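Local structure of plasmodium falciparum gamete antigen 27/25 (Plasmodium falciparum, 1N81) at residues Y29-L33 with A46-R50; R84-Y88 with Y105-E109; E109-I113 with R165-L170; V116-V120 with I132-L138. The protein is required for sexual development of the malaria parasite, but its molecular function is unknown, and dimerization is only a probable activity of its family. One frame throughout, in Å; residues are numbered along the deposited sequence.

Interaction 1 (Y29-L33 with A46-R50); sequences YIYLL and ALKDR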
# COMPACT_ATOMS: atom_id res chain seq x y z
N TYR A 29 4.61 -4.60 -11.82
CA TYR A 29 5.90 -4.02 -12.13
C TYR A 29 7.05 -4.90 -11.68
O TYR A 29 8.11 -4.92 -12.30
CB TYR A 29 6.02 -2.64 -11.51
CG TYR A 29 6.98 -1.77 -12.26
CD1 TYR A 29 6.56 -1.02 -13.34
CD2 TYR A 29 8.34 -1.71 -11.89
CE1 TYR A 29 7.45 -0.19 -14.04
CE2 TYR A 29 9.25 -0.90 -12.59
CZ TYR A 29 8.79 -0.14 -13.66
OH TYR A 29 9.66 0.67 -14.37
N ILE A 30 6.85 -5.64 -10.59
CA ILE A 30 7.90 -6.53 -10.11
C ILE A 30 8.03 -7.67 -11.11
O ILE A 30 9.12 -8.21 -11.31
CB ILE A 30 7.59 -7.07 -8.70
CG1 ILE A 30 7.89 -5.98 -7.66
CG2 ILE A 30 8.42 -8.32 -8.40
CD1 ILE A 30 7.53 -6.34 -6.27
N TYR A 31 6.92 -8.04 -11.75
CA TYR A 31 6.98 -9.09 -12.75
C TYR A 31 7.84 -8.60 -13.92
O TYR A 31 8.67 -9.34 -14.44
CB TYR A 31 5.60 -9.43 -13.28
CG TYR A 31 5.62 -10.57 -14.27
CD1 TYR A 31 5.60 -11.89 -13.84
CD2 TYR A 31 5.67 -10.33 -15.64
CE1 TYR A 31 5.64 -12.94 -14.75
CE2 TYR A 31 5.72 -11.37 -16.56
CZ TYR A 31 5.70 -12.67 -16.11
OH TYR A 31 5.73 -13.69 -17.02
N LEU A 32 7.64 -7.36 -14.33
CA LEU A 32 8.42 -6.77 -15.40
C LEU A 32 9.90 -6.87 -15.04
O LEU A 32 10.73 -7.36 -15.82
CB LEU A 32 8.05 -5.29 -15.59
CG LEU A 32 8.97 -4.49 -16.53
CD1 LEU A 32 8.83 -5.07 -17.97
CD2 LEU A 32 8.63 -2.99 -16.50
N LEU A 33 10.24 -6.40 -13.83
CA LEU A 33 11.63 -6.42 -13.39
C LEU A 33 12.21 -7.81 -13.59
O LEU A 33 13.33 -7.96 -14.08
CB LEU A 33 11.74 -6.02 -11.92
CG LEU A 33 11.54 -4.52 -11.68
CD1 LEU A 33 11.69 -4.19 -10.20
CD2 LEU A 33 12.54 -3.76 -12.51
N ALA A 46 14.68 0.61 -15.09
CA ALA A 46 13.30 0.43 -14.66
C ALA A 46 13.06 0.73 -13.16
O ALA A 46 12.03 1.30 -12.81
CB ALA A 46 12.85 -0.97 -14.97
N LEU A 47 14.01 0.38 -12.29
CA LEU A 47 13.85 0.59 -10.86
C LEU A 47 13.34 1.99 -10.54
O LEU A 47 12.48 2.16 -9.67
CB LEU A 47 15.17 0.32 -10.11
CG LEU A 47 15.64 -1.13 -10.14
CD1 LEU A 47 16.99 -1.29 -9.40
CD2 LEU A 47 14.57 -2.00 -9.49
N LYS A 48 13.86 3.00 -11.22
CA LYS A 48 13.39 4.35 -10.94
C LYS A 48 12.65 5.01 -12.11
O LYS A 48 12.53 6.23 -12.17
CB LYS A 48 14.56 5.24 -10.50
CG LYS A 48 14.96 5.08 -9.03
CD LYS A 48 15.74 6.30 -8.54
CE LYS A 48 16.14 6.14 -7.10
NZ LYS A 48 14.96 5.94 -6.20
N ASP A 49 12.15 4.21 -13.04
CA ASP A 49 11.40 4.77 -14.18
C ASP A 49 10.00 5.19 -13.75
O ASP A 49 9.04 4.43 -13.93
CB ASP A 49 11.29 3.73 -15.27
CG ASP A 49 10.64 4.26 -16.51
OD1 ASP A 49 10.16 5.44 -16.53
OD2 ASP A 49 10.64 3.48 -17.47
N ARG A 50 9.87 6.39 -13.19
CA ARG A 50 8.56 6.84 -12.70
C ARG A 50 7.47 6.88 -13.77
O ARG A 50 6.30 6.60 -13.51
CB ARG A 50 8.66 8.22 -12.05
CG ARG A 50 9.56 8.28 -10.82
CD ARG A 50 9.67 9.71 -10.30
NE ARG A 50 8.38 10.20 -9.84
CZ ARG A 50 7.80 9.80 -8.71
NH1 ARG A 50 8.41 8.89 -7.96
NH2 ARG A 50 6.61 10.29 -8.35
O HOH W 1 9.99 0.21 -17.34
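A tyrosine hydroxyl reaches from one helix to a main-chain carbonyl of another: Tyr29 OH donates to Ala46 O at 2.9 Å, with the oxygen lying at the ring edge, near its plane. The same carbonyl accepts from Asp49 N (2.9 Å to Ala46 O), so a turn hydrogen bond and a tyrosine from helix 13-35 converge on one atom. The t rotamer of Tyr29 sends the ring across the gap, and its OH also lies 3.6 Å from Asp49 CB. A water donates to Tyr29 OH at 3.0 Å and weakly to Asp49 OD2 at 3.3 Å; the firmer partner of Asp49 OD2 is Ser52 OG. Asp49 is also the N-cap of helix 50-63 and the centre of an inverse gamma turn. The rest is apolar: Leu33 CD2 meets Ala46 CB at 3.7 Å, and Leu33 CD1 meets Leu47 CD2, also at 3.7 Å. The contact joins helix 13-35 to the last residues of helix 42-47 and to the turn that leads into helix 50-63. Tyr56 of helix 50-63 packs edge-to-face with Tyr29, Leu85 of helix 71-89 touches Tyr29 and Ile30, and Ile99 and Ile102 bring helix 96-122 against Ile30.

Interaction 2 (R84-Y88 with Y105-E109); sequences RLISY and YLWVE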
# COMPACT_ATOMS: atom_id res chain seq x y z
N ARG A 84 9.37 0.28 -2.92
CA ARG A 84 9.24 -1.15 -2.67
C ARG A 84 10.16 -1.90 -3.62
O ARG A 84 10.71 -2.93 -3.24
CB ARG A 84 7.79 -1.64 -2.85
CG ARG A 84 6.82 -1.20 -1.73
CD ARG A 84 5.43 -1.84 -1.93
NE ARG A 84 4.48 -1.22 -1.01
CZ ARG A 84 3.68 -0.20 -1.33
NH1 ARG A 84 3.69 0.31 -2.55
NH2 ARG A 84 2.90 0.31 -0.39
N LEU A 85 10.30 -1.40 -4.85
CA LEU A 85 11.18 -2.07 -5.83
C LEU A 85 12.61 -2.12 -5.27
O LEU A 85 13.26 -3.17 -5.27
CB LEU A 85 11.19 -1.30 -7.15
CG LEU A 85 9.82 -1.09 -7.81
CD1 LEU A 85 10.01 -0.41 -9.15
CD2 LEU A 85 9.09 -2.39 -7.99
N ILE A 86 13.08 -0.98 -4.78
CA ILE A 86 14.43 -0.88 -4.21
C ILE A 86 14.56 -1.67 -2.90
O ILE A 86 15.59 -2.27 -2.63
CB ILE A 86 14.81 0.61 -4.01
CG1 ILE A 86 15.06 1.22 -5.40
CG2 ILE A 86 16.01 0.75 -3.11
CD1 ILE A 86 15.32 2.70 -5.38
N SER A 87 13.49 -1.73 -2.10
CA SER A 87 13.54 -2.47 -0.85
C SER A 87 13.52 -4.00 -1.04
O SER A 87 14.17 -4.73 -0.28
CB SER A 87 12.35 -2.06 0.03
OG SER A 87 12.35 -2.74 1.27
N TYR A 88 12.78 -4.47 -2.03
CA TYR A 88 12.63 -5.92 -2.27
C TYR A 88 13.38 -6.52 -3.46
O TYR A 88 13.57 -7.74 -3.52
CB TYR A 88 11.13 -6.26 -2.48
CG TYR A 88 10.18 -5.79 -1.41
CD1 TYR A 88 8.84 -5.50 -1.71
CD2 TYR A 88 10.60 -5.70 -0.07
CE1 TYR A 88 7.94 -5.14 -0.72
CE2 TYR A 88 9.69 -5.34 0.94
CZ TYR A 88 8.37 -5.06 0.60
OH TYR A 88 7.48 -4.69 1.59
N TYR A 105 4.82 -10.43 0.79
CA TYR A 105 5.22 -9.22 1.51
C TYR A 105 4.19 -8.12 1.17
O TYR A 105 3.82 -7.32 2.04
CB TYR A 105 6.60 -8.77 1.05
CG TYR A 105 7.77 -9.57 1.57
CD1 TYR A 105 7.79 -10.97 1.48
CD2 TYR A 105 8.88 -8.93 2.09
CE1 TYR A 105 8.90 -11.69 1.88
CE2 TYR A 105 9.99 -9.63 2.49
CZ TYR A 105 10.01 -11.01 2.39
OH TYR A 105 11.13 -11.67 2.81
N LEU A 106 3.75 -8.09 -0.08
CA LEU A 106 2.79 -7.09 -0.53
C LEU A 106 1.49 -7.31 0.21
O LEU A 106 0.85 -6.38 0.67
CB LEU A 106 2.56 -7.19 -2.06
CG LEU A 106 3.76 -6.80 -2.96
CD1 LEU A 106 3.38 -6.91 -4.42
CD2 LEU A 106 4.24 -5.37 -2.66
N TRP A 107 1.12 -8.58 0.33
CA TRP A 107 -0.11 -8.98 1.00
C TRP A 107 -0.11 -8.49 2.44
O TRP A 107 -1.10 -7.94 2.93
CB TRP A 107 -0.23 -10.51 0.98
CG TRP A 107 -1.50 -11.07 1.46
CD1 TRP A 107 -2.57 -11.44 0.69
CD2 TRP A 107 -1.88 -11.35 2.84
NE1 TRP A 107 -3.58 -11.94 1.49
CE2 TRP A 107 -3.19 -11.89 2.80
CE3 TRP A 107 -1.25 -11.20 4.07
CZ2 TRP A 107 -3.88 -12.27 3.97
CZ3 TRP A 107 -1.93 -11.57 5.23
CH2 TRP A 107 -3.23 -12.10 5.17
N VAL A 108 1.01 -8.73 3.12
CA VAL A 108 1.15 -8.34 4.50
C VAL A 108 0.95 -6.83 4.68
O VAL A 108 0.17 -6.40 5.52
CB VAL A 108 2.53 -8.75 5.03
CG1 VAL A 108 2.82 -8.02 6.39
CG2 VAL A 108 2.55 -10.32 5.22
N GLU A 109 1.62 -6.05 3.86
CA GLU A 109 1.52 -4.60 3.93
C GLU A 109 0.07 -4.17 3.63
O GLU A 109 -0.51 -3.35 4.37
CB GLU A 109 2.50 -3.94 2.96
CG GLU A 109 2.56 -2.42 3.09
CD GLU A 109 3.59 -1.76 2.18
OE1 GLU A 109 3.59 -0.52 2.11
OE2 GLU A 109 4.41 -2.46 1.55
O HOH W 2 5.00 -4.87 0.90
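Long side chains bridge these helices, whose segment axes come no closer than 13.1 Å and run at 126° to each other. Arg84 leaves its helix with chi1 m and then trans chi2 and chi3, while Glu109 is fully extended with chi1 and chi2 t. Guanidinium and carboxylate therefore meet in a two-pronged salt bridge: Arg84 NE donates to Glu109 OE2 at 2.8 Å and Arg84 NH2 to Glu109 OE1 at 2.7 Å. Tyr88 and Tyr105, both m at chi1, form a T-shaped pair in which the edge of Tyr105 points at the face of the Tyr88 ring, centroids 5.4 Å apart and planes at 74°. Leu106, also m, puts CD2 3.8 Å from Arg84 CD and 4.2 Å from Tyr88 CE1. A water lies 2.6 Å from Tyr88 OH and donates to Glu109 OE2 at 2.6 Å. The charges are buried but well partnered: Arg84 has a second carboxylate partner in Glu22 and Glu109 a second guanidinium partner in Arg165, so ion pairs and aromatic packing together join the helices.

Interaction 3 (E109-I113 with R165-L170); sequences EQRVI and RISQFL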
# COMPACT_ATOMS: atom_id res chain seq x y z
N GLU A 109 1.62 -6.05 3.86
CA GLU A 109 1.52 -4.60 3.93
C GLU A 109 0.07 -4.17 3.63
O GLU A 109 -0.51 -3.35 4.37
CB GLU A 109 2.50 -3.94 2.96
CG GLU A 109 2.56 -2.42 3.09
CD GLU A 109 3.59 -1.76 2.18
OE1 GLU A 109 3.59 -0.52 2.11
OE2 GLU A 109 4.41 -2.46 1.55
N GLN A 110 -0.53 -4.75 2.60
CA GLN A 110 -1.90 -4.35 2.26
C GLN A 110 -2.88 -4.71 3.40
O GLN A 110 -3.75 -3.90 3.79
CB GLN A 110 -2.35 -4.95 0.92
CG GLN A 110 -3.72 -4.46 0.52
CD GLN A 110 -4.11 -4.86 -0.88
OE1 GLN A 110 -3.48 -5.70 -1.50
NE2 GLN A 110 -5.17 -4.24 -1.38
N ARG A 111 -2.71 -5.89 3.98
CA ARG A 111 -3.54 -6.27 5.11
C ARG A 111 -3.37 -5.36 6.36
O ARG A 111 -4.33 -5.06 7.06
CB ARG A 111 -3.22 -7.69 5.54
CG ARG A 111 -3.97 -8.14 6.74
CD ARG A 111 -5.48 -8.17 6.49
NE ARG A 111 -6.14 -9.13 7.38
CZ ARG A 111 -6.60 -10.32 6.99
NH1 ARG A 111 -6.48 -10.71 5.74
NH2 ARG A 111 -7.18 -11.13 7.88
N VAL A 112 -2.14 -4.95 6.67
CA VAL A 112 -1.96 -4.10 7.83
C VAL A 112 -2.65 -2.75 7.56
O VAL A 112 -3.36 -2.23 8.43
CB VAL A 112 -0.49 -3.92 8.20
CG1 VAL A 112 -0.34 -2.86 9.30
CG2 VAL A 112 0.05 -5.23 8.72
N ILE A 113 -2.49 -2.23 6.34
CA ILE A 113 -3.14 -0.97 5.93
C ILE A 113 -4.65 -1.07 6.20
O ILE A 113 -5.23 -0.20 6.86
CB ILE A 113 -2.94 -0.64 4.42
CG1 ILE A 113 -1.50 -0.18 4.18
CG2 ILE A 113 -3.93 0.43 3.97
CD1 ILE A 113 -1.15 0.09 2.73
N ARG A 165 5.45 3.73 5.02
CA ARG A 165 4.55 3.76 3.87
C ARG A 165 3.11 3.64 4.29
O ARG A 165 2.22 4.30 3.75
CB ARG A 165 4.83 2.60 2.94
CG ARG A 165 6.01 2.81 1.99
CD ARG A 165 6.13 1.57 1.10
NE ARG A 165 7.46 1.07 1.31
CZ ARG A 165 7.75 -0.15 1.68
NH1 ARG A 165 6.80 -1.05 1.89
NH2 ARG A 165 9.00 -0.46 1.83
N ILE A 166 2.88 2.76 5.25
CA ILE A 166 1.56 2.49 5.76
C ILE A 166 0.93 3.78 6.32
O ILE A 166 -0.21 4.14 5.98
CB ILE A 166 1.69 1.41 6.82
CG1 ILE A 166 1.91 0.06 6.12
CG2 ILE A 166 0.47 1.40 7.78
CD1 ILE A 166 2.17 -1.08 7.11
N SER A 167 1.68 4.46 7.17
CA SER A 167 1.19 5.70 7.76
C SER A 167 0.96 6.70 6.63
O SER A 167 -0.09 7.36 6.58
CB SER A 167 2.19 6.26 8.79
OG SER A 167 2.19 5.46 9.96
N GLN A 168 1.89 6.76 5.68
CA GLN A 168 1.74 7.68 4.55
C GLN A 168 0.53 7.36 3.73
O GLN A 168 -0.23 8.25 3.35
CB GLN A 168 2.95 7.65 3.61
CG GLN A 168 2.78 8.69 2.52
CD GLN A 168 3.88 8.67 1.52
OE1 GLN A 168 3.93 7.79 0.66
NE2 GLN A 168 4.80 9.62 1.62
N PHE A 169 0.35 6.07 3.42
CA PHE A 169 -0.79 5.63 2.63
C PHE A 169 -2.12 6.03 3.31
O PHE A 169 -3.03 6.53 2.66
CB PHE A 169 -0.74 4.10 2.45
CG PHE A 169 -1.91 3.55 1.66
CD1 PHE A 169 -1.74 3.18 0.32
CD2 PHE A 169 -3.16 3.40 2.25
CE1 PHE A 169 -2.81 2.66 -0.44
CE2 PHE A 169 -4.24 2.88 1.51
CZ PHE A 169 -4.06 2.51 0.15
N LEU A 170 -2.24 5.79 4.60
CA LEU A 170 -3.48 6.12 5.29
C LEU A 170 -3.79 7.63 5.21
O LEU A 170 -4.89 8.04 4.84
CB LEU A 170 -3.39 5.64 6.74
CG LEU A 170 -3.42 4.11 6.83
CD1 LEU A 170 -2.98 3.67 8.19
CD2 LEU A 170 -4.80 3.56 6.52
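Ile113 lays its CD1 over the face of the Phe169 ring, 3.9 Å from the ring centroid and 19° off the normal, a CH-pi contact, while Ile113 CG2 approaches Phe169 CE2 at 3.5 Å. The same isoleucine packs on Ile166 (CG1 to CG1, 3.9 Å) and on Leu170 (Ile113 CG2 to Leu170 CD2, 4.1 Å), giving it the largest buried area in the contact. Val112 CG1 touches Ile166 CD1 at 3.8 Å. The segments cross at -50° with axes 10.1 Å apart, consistent with i±4 ridges-into-grooves packing in the interior of this all-helical fold; Ile113 and Ile166, CA atoms 5.8 Å apart, mark the tightest backbone approach. Phe23 of helix 13-35 also covers Ile113, and Phe143 of helix 136-150 meets Val112 and Ile166. Toward the N-terminal ends of both segments, Arg165 NH1 forms a salt bridge with Glu109 OE2 at 2.8 Å, though its hydrogen-bond geometry is weak. The stronger partner of Glu109 is Arg84, so one buried carboxylate offsets charge from two arginines beside an otherwise apolar interface.

Interaction 4 (V116-V120 with I132-L138); sequences VSINV and IMNDKKL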
# COMPACT_ATOMS: atom_id res chain seq x y z
N VAL A 116 -5.54 -1.26 10.04
CA VAL A 116 -5.37 0.02 10.69
C VAL A 116 -6.49 0.97 10.25
O VAL A 116 -6.98 1.76 11.06
CB VAL A 116 -4.00 0.65 10.39
CG1 VAL A 116 -3.93 2.05 10.98
CG2 VAL A 116 -2.90 -0.20 10.98
N SER A 117 -6.92 0.88 8.99
CA SER A 117 -7.95 1.78 8.50
C SER A 117 -9.27 1.53 9.23
O SER A 117 -10.07 2.47 9.39
CB SER A 117 -8.15 1.66 6.97
OG SER A 117 -8.96 0.56 6.62
N ILE A 118 -9.49 0.29 9.68
CA ILE A 118 -10.72 -0.02 10.43
C ILE A 118 -10.70 0.67 11.78
O ILE A 118 -11.71 1.21 12.22
CB ILE A 118 -10.89 -1.54 10.71
CG1 ILE A 118 -11.04 -2.32 9.40
CG2 ILE A 118 -12.12 -1.75 11.63
CD1 ILE A 118 -12.17 -1.81 8.51
N ASN A 119 -9.56 0.63 12.46
CA ASN A 119 -9.44 1.28 13.76
C ASN A 119 -9.62 2.80 13.57
O ASN A 119 -10.25 3.45 14.40
CB ASN A 119 -8.07 0.98 14.40
CG ASN A 119 -7.96 -0.47 14.91
OD1 ASN A 119 -8.22 -0.75 16.08
ND2 ASN A 119 -7.60 -1.38 14.03
N VAL A 120 -9.09 3.35 12.49
CA VAL A 120 -9.24 4.77 12.20
C VAL A 120 -10.73 5.17 12.04
O VAL A 120 -11.21 6.09 12.70
CB VAL A 120 -8.45 5.17 10.92
CG1 VAL A 120 -8.81 6.58 10.47
CG2 VAL A 120 -6.93 5.08 11.20
N ILE A 132 -3.85 7.21 15.36
CA ILE A 132 -3.92 5.81 14.96
C ILE A 132 -3.13 5.56 13.67
O ILE A 132 -2.35 4.63 13.61
CB ILE A 132 -5.40 5.32 14.83
CG1 ILE A 132 -6.05 5.31 16.21
CG2 ILE A 132 -5.45 3.87 14.27
CD1 ILE A 132 -7.57 5.12 16.19
N MET A 133 -3.30 6.43 12.67
CA MET A 133 -2.59 6.30 11.40
C MET A 133 -1.08 6.23 11.60
O MET A 133 -0.35 5.56 10.85
CB MET A 133 -2.91 7.48 10.49
CG MET A 133 -4.33 7.52 10.00
SD MET A 133 -4.59 8.89 8.87
CE MET A 133 -6.23 8.57 8.31
N ASN A 134 -0.61 6.92 12.64
CA ASN A 134 0.81 6.98 12.95
C ASN A 134 1.22 6.03 14.07
O ASN A 134 2.38 6.01 14.46
CB ASN A 134 1.20 8.44 13.36
CG ASN A 134 1.09 9.44 12.20
OD1 ASN A 134 1.71 9.26 11.17
ND2 ASN A 134 0.30 10.50 12.38
N ASP A 135 0.29 5.23 14.60
CA ASP A 135 0.64 4.36 15.72
C ASP A 135 1.58 3.21 15.34
O ASP A 135 1.14 2.11 14.99
CB ASP A 135 -0.65 3.79 16.37
CG ASP A 135 -0.39 3.22 17.77
OD1 ASP A 135 0.74 2.76 18.03
OD2 ASP A 135 -1.32 3.24 18.60
N LYS A 136 2.88 3.45 15.46
CA LYS A 136 3.88 2.45 15.11
C LYS A 136 3.76 1.19 15.96
O LYS A 136 4.14 0.09 15.51
CB LYS A 136 5.30 3.02 15.26
CG LYS A 136 5.59 4.34 14.57
CD LYS A 136 6.90 4.94 15.14
CE LYS A 136 7.12 6.41 14.78
NZ LYS A 136 7.71 6.61 13.43
N LYS A 137 3.24 1.34 17.17
CA LYS A 137 3.08 0.19 18.06
C LYS A 137 2.01 -0.75 17.51
O LYS A 137 2.20 -1.96 17.46
CB LYS A 137 2.69 0.65 19.45
CG LYS A 137 2.60 -0.46 20.46
CD LYS A 137 2.82 0.06 21.88
CE LYS A 137 3.17 -1.06 22.85
NZ LYS A 137 2.05 -2.03 23.02
N LEU A 138 0.88 -0.17 17.12
CA LEU A 138 -0.22 -0.94 16.56
C LEU A 138 0.27 -1.58 15.26
O LEU A 138 0.04 -2.75 15.00
CB LEU A 138 -1.42 -0.03 16.29
CG LEU A 138 -2.60 -0.64 15.52
CD1 LEU A 138 -3.27 -1.74 16.35
CD2 LEU A 138 -3.60 0.45 15.20
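Ile132 opens the segment, near the end of helix 126-133, and points at helix 96-122 where the backbones come closest, 6.1 Å between the CA atoms of Ile132 and Val120. Its CG2 sits 3.6 Å from Val120 CG2 and 4.1 Å from Val116 CG1, while Ile132 CD1 reaches Asn119 O at 3.6 Å. Met133 follows with CG 3.8 Å from Val120 CG2; beyond that contact Met133 packs on Leu170 and Ile171 of helix 156-173, and its carbonyl accepts from Ser167. The chain then turns at Asn134 and Asp135, with Asp135 N bonded to Ile132 O at 2.9 Å. Asp135 is the N-cap of helix 136-150: its OD1 accepts from Leu138 N at 3.1 Å and weakly from Lys137 N at 3.0 Å, and its other oxygen pairs with Arg131. Within the first turn of the new helix, Leu138 points back to helix 96-122, placing CD2 4.3 Å from Val116 CG2 and 4.5 Å from Asn119 CG. No hydrogen bond crosses between the segments; the side-chain ND2 of Asn119 instead donates to Glu115 O in its own helix. Two helices joined by a tight turn, with an aspartate cap starting the second and apolar residues from both pressed on a third helix, make a helix-turn-helix connection, seen here as an element of the all-helical Pfg27 fold.

In the fold
Interactions 2, 3 and 4 follow one another along helix 96-122, which meets helix 71-89, then helix 156-173, then the turn between helices 126-133 and 136-150. Interactions 2 and 3 have centres about 11 Å apart and share Glu109; Arg84 CG lies 3.6 Å from Arg165 NH1. Interactions 3 and 4, centres about 9 Å apart, touch through Leu170 CD1 and Val116 CG1 at 3.4 Å and a probable hydrogen bond of 2.7 Å between Ser167 OG and Met133 O. Interaction 1 joins the row through Leu85, whose CD1 is 3.5 Å from Tyr29 CD2. Interactions 1 and 4 lie on opposite sides of the chain's centre, their own centres about 30 Å apart.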